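Local coordinates for translation initiation factor 6 (Methanocaldococcus jannaschii, PDB 1G61), which binds the 50S ribosomal subunit and keeps it from joining the 30S subunit to form the 70S initiation complex, at residues Ile100-Asn104 against Glu123-Phe127. Numbering follows the deposited sequence.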
ATOM      1  N   ILE A 100      -4.740  15.029   3.013  1.00  7.71           N
ATOM      2  CA  ILE A 100      -6.083  14.851   2.447  1.00  8.20           C
ATOM      3  C   ILE A 100      -7.059  14.992   3.610  1.00  8.13           C
ATOM      4  O   ILE A 100      -7.086  14.142   4.513  1.00  9.90           O
ATOM      5  CB  ILE A 100      -6.202  13.472   1.785  1.00  7.83           C
ATOM      6  CG1 ILE A 100      -5.231  13.289   0.605  1.00  9.77           C
ATOM      7  CG2 ILE A 100      -7.655  13.231   1.387  1.00  9.54           C
ATOM      8  CD1 ILE A 100      -5.457  14.241  -0.563  1.00 10.10           C
ATOM      9  N   LYS A 101      -7.802  16.110   3.585  1.00  9.00           N
ATOM     10  CA  LYS A 101      -8.600  16.457   4.750  1.00 11.80           C
ATOM     11  C   LYS A 101      -9.970  15.831   4.751  1.00  9.76           C
ATOM     12  O   LYS A 101     -11.011  16.427   5.052  1.00 12.61           O
ATOM     13  CB  LYS A 101      -8.726  17.994   4.815  1.00 14.14           C
ATOM     14  CG  LYS A 101      -7.376  18.655   5.026  1.00 19.19           C
ATOM     15  CD  LYS A 101      -7.461  20.174   5.043  1.00 24.87           C
ATOM     16  CE  LYS A 101      -6.089  20.825   5.076  1.00 33.62           C
ATOM     17  NZ  LYS A 101      -6.172  22.325   4.972  1.00 39.31           N
ATOM     18  N   SER A 102     -10.027  14.555   4.426  1.00  8.99           N
ATOM     19  CA  SER A 102     -11.284  13.823   4.443  1.00  8.92           C
ATOM     20  C   SER A 102     -11.750  13.456   5.844  1.00  8.14           C
ATOM     21  O   SER A 102     -10.932  13.232   6.750  1.00  9.48           O
ATOM     22  CB  SER A 102     -11.069  12.548   3.576  1.00  9.31           C
ATOM     23  OG  SER A 102      -9.860  11.849   3.982  1.00  9.69           O
ATOM     24  N   LYS A 103     -13.086  13.345   6.022  1.00  9.16           N
ATOM     25  CA  LYS A 103     -13.601  12.896   7.307  1.00  9.50           C
ATOM     26  C   LYS A 103     -13.220  11.451   7.583  1.00  9.53           C
ATOM     27  O   LYS A 103     -13.027  11.084   8.732  1.00 10.51           O
ATOM     28  CB  LYS A 103     -15.115  13.094   7.372  1.00 12.65           C
ATOM     29  CG  LYS A 103     -15.571  14.551   7.511  1.00 14.93           C
ATOM     30  CD  LYS A 103     -17.076  14.718   7.455  1.00 16.61           C
ATOM     31  CE  LYS A 103     -17.596  16.141   7.669  1.00 19.31           C
ATOM     32  NZ  LYS A 103     -17.476  16.434   9.130  1.00 24.60           N
ATOM     33  N   ASN A 104     -13.124  10.647   6.529  1.00  9.53           N
ATOM     34  CA  ASN A 104     -12.635   9.276   6.653  1.00  8.80           C
ATOM     35  C   ASN A 104     -11.116   9.329   6.542  1.00  8.06           C
ATOM     36  O   ASN A 104     -10.599   9.614   5.469  1.00  8.53           O
ATOM     37  CB  ASN A 104     -13.247   8.379   5.567  1.00  9.82           C
ATOM     38  CG  ASN A 104     -12.988   6.911   5.836  1.00  8.65           C
ATOM     39  OD1 ASN A 104     -12.013   6.553   6.524  1.00  9.14           O
ATOM     40  ND2 ASN A 104     -13.820   6.013   5.306  1.00 10.59           N
ATOM     41  N   GLU A 123     -16.128   7.570  -1.895  1.00  9.54           N
ATOM     42  CA  GLU A 123     -16.222   8.470  -0.735  1.00 11.00           C
ATOM     43  C   GLU A 123     -15.228   9.624  -0.846  1.00  8.93           C
ATOM     44  O   GLU A 123     -15.512  10.679  -0.256  1.00 11.64           O
ATOM     45  CB  GLU A 123     -15.939   7.700   0.553  1.00 11.34           C
ATOM     46  CG  GLU A 123     -16.265   8.446   1.832  1.00 11.87           C
ATOM     47  CD  GLU A 123     -16.160   7.620   3.087  1.00 11.90           C
ATOM     48  OE1 GLU A 123     -15.731   6.459   3.010  1.00 14.58           O
ATOM     49  OE2 GLU A 123     -16.464   8.158   4.164  1.00 16.06           O
ATOM     50  N   LEU A 124     -14.122   9.413  -1.551  1.00  8.91           N
ATOM     51  CA  LEU A 124     -13.108  10.457  -1.675  1.00  8.08           C
ATOM     52  C   LEU A 124     -13.258  11.270  -2.952  1.00  8.96           C
ATOM     53  O   LEU A 124     -12.297  12.016  -3.262  1.00 10.58           O
ATOM     54  CB  LEU A 124     -11.709   9.849  -1.614  1.00  9.48           C
ATOM     55  CG  LEU A 124     -11.333   9.239  -0.242  1.00  9.72           C
ATOM     56  CD1 LEU A 124      -9.906   8.718  -0.376  1.00 11.08           C
ATOM     57  CD2 LEU A 124     -11.483  10.211   0.925  1.00 14.42           C
ATOM     58  N   LYS A 125     -14.374  11.174  -3.658  1.00 10.13           N
ATOM     59  CA  LYS A 125     -14.494  11.873  -4.952  1.00 10.62           C
ATOM     60  C   LYS A 125     -14.126  13.344  -4.874  1.00  9.53           C
ATOM     61  O   LYS A 125     -13.495  13.878  -5.817  1.00 11.28           O
ATOM     62  CB  LYS A 125     -15.923  11.682  -5.516  1.00 13.07           C
ATOM     63  CG  LYS A 125     -16.205  12.673  -6.654  1.00 17.38           C
ATOM     64  CD  LYS A 125     -17.547  12.316  -7.319  1.00 22.17           C
ATOM     65  CE  LYS A 125     -17.777  13.236  -8.500  1.00 21.80           C
ATOM     66  NZ  LYS A 125     -17.035  14.523  -8.344  1.00 34.00           N
ATOM     67  N   ASP A 126     -14.483  14.046  -3.800  1.00  9.93           N
ATOM     68  CA  ASP A 126     -14.231  15.496  -3.807  1.00 10.03           C
ATOM     69  C   ASP A 126     -12.753  15.819  -3.594  1.00 10.24           C
ATOM     70  O   ASP A 126     -12.345  16.978  -3.705  1.00 16.00           O
ATOM     71  CB  ASP A 126     -15.106  16.194  -2.766  1.00 12.56           C
ATOM     72  CG  ASP A 126     -16.581  16.088  -3.088  1.00 15.31           C
ATOM     73  OD1 ASP A 126     -16.937  16.063  -4.300  1.00 22.37           O
ATOM     74  OD2 ASP A 126     -17.378  16.047  -2.154  1.00 19.90           O
ATOM     75  N   PHE A 127     -11.915  14.839  -3.299  1.00  9.74           N
ATOM     76  CA  PHE A 127     -10.481  14.980  -3.092  1.00  9.10           C
ATOM     77  C   PHE A 127      -9.702  14.490  -4.320  1.00  9.37           C
ATOM     78  O   PHE A 127      -8.462  14.439  -4.279  1.00  9.26           O
ATOM     79  CB  PHE A 127      -9.982  14.242  -1.832  1.00 10.52           C
ATOM     80  CG  PHE A 127     -10.614  14.880  -0.594  1.00 10.66           C
ATOM     81  CD1 PHE A 127     -11.837  14.422  -0.097  1.00 11.93           C
ATOM     82  CD2 PHE A 127      -9.999  15.949   0.042  1.00 12.10           C
ATOM     83  CE1 PHE A 127     -12.399  15.035   1.009  1.00 13.83           C
ATOM     84  CE2 PHE A 127     -10.563  16.560   1.147  1.00 13.49           C
ATOM     85  CZ  PHE A 127     -11.785  16.120   1.591  1.00 13.03           C
TER
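Glu123 meets Asn104 through one hydrogen bond, from ND2 of Asn104 to OE1 of Glu123 at 3.0 Å. The N-H points fairly straight at the oxygen (155°) but reaches it from above the carboxylate plane. The amide and carboxylate planes stand 65° apart. The other oxygen, OE2 of Glu123, lies 3.5 Å from CB of Asn104. At the far end of the amide, OD1 accepts the backbone N-H of Ala106, and the two bonds together help to hold the amide's rotation.

Leu124 CD2 packs against CB of Ser102 at 3.6 Å. The Ser102 hydroxyl turns back to its own loop and donates to O of Asn104 at 2.8 Å. Leu107 and Leu110 of helix 107-110 extend this apolar patch.

Phe127 makes the largest contact. Its CG is anti to the carbonyl carbon (chi1 -64°), which sends the ring across the bend of 100-104. CB of Ser102 sits over one face as a CH-pi contact, 4.2 Å from the centroid of the Phe127 ring. CG2 of Ile100 approaches obliquely, 3.8 Å from CD2 of Phe127. CZ of Phe127 lies 3.6 Å from O of Lys101, the centre of an inverse gamma turn. With the ring gone, as in an alanine here, Ile100 CG2 would probably lose its apolar neighbour on this segment and Ser102 CB its CH-pi partner, opening a gap beside the turn.

Phe127 is also the N-cap residue of helix 128-135. The packing joins the end of strand 96-100 to the 3-10 segment before that helix, within the pentein-type alpha/beta propeller of the IF6 family.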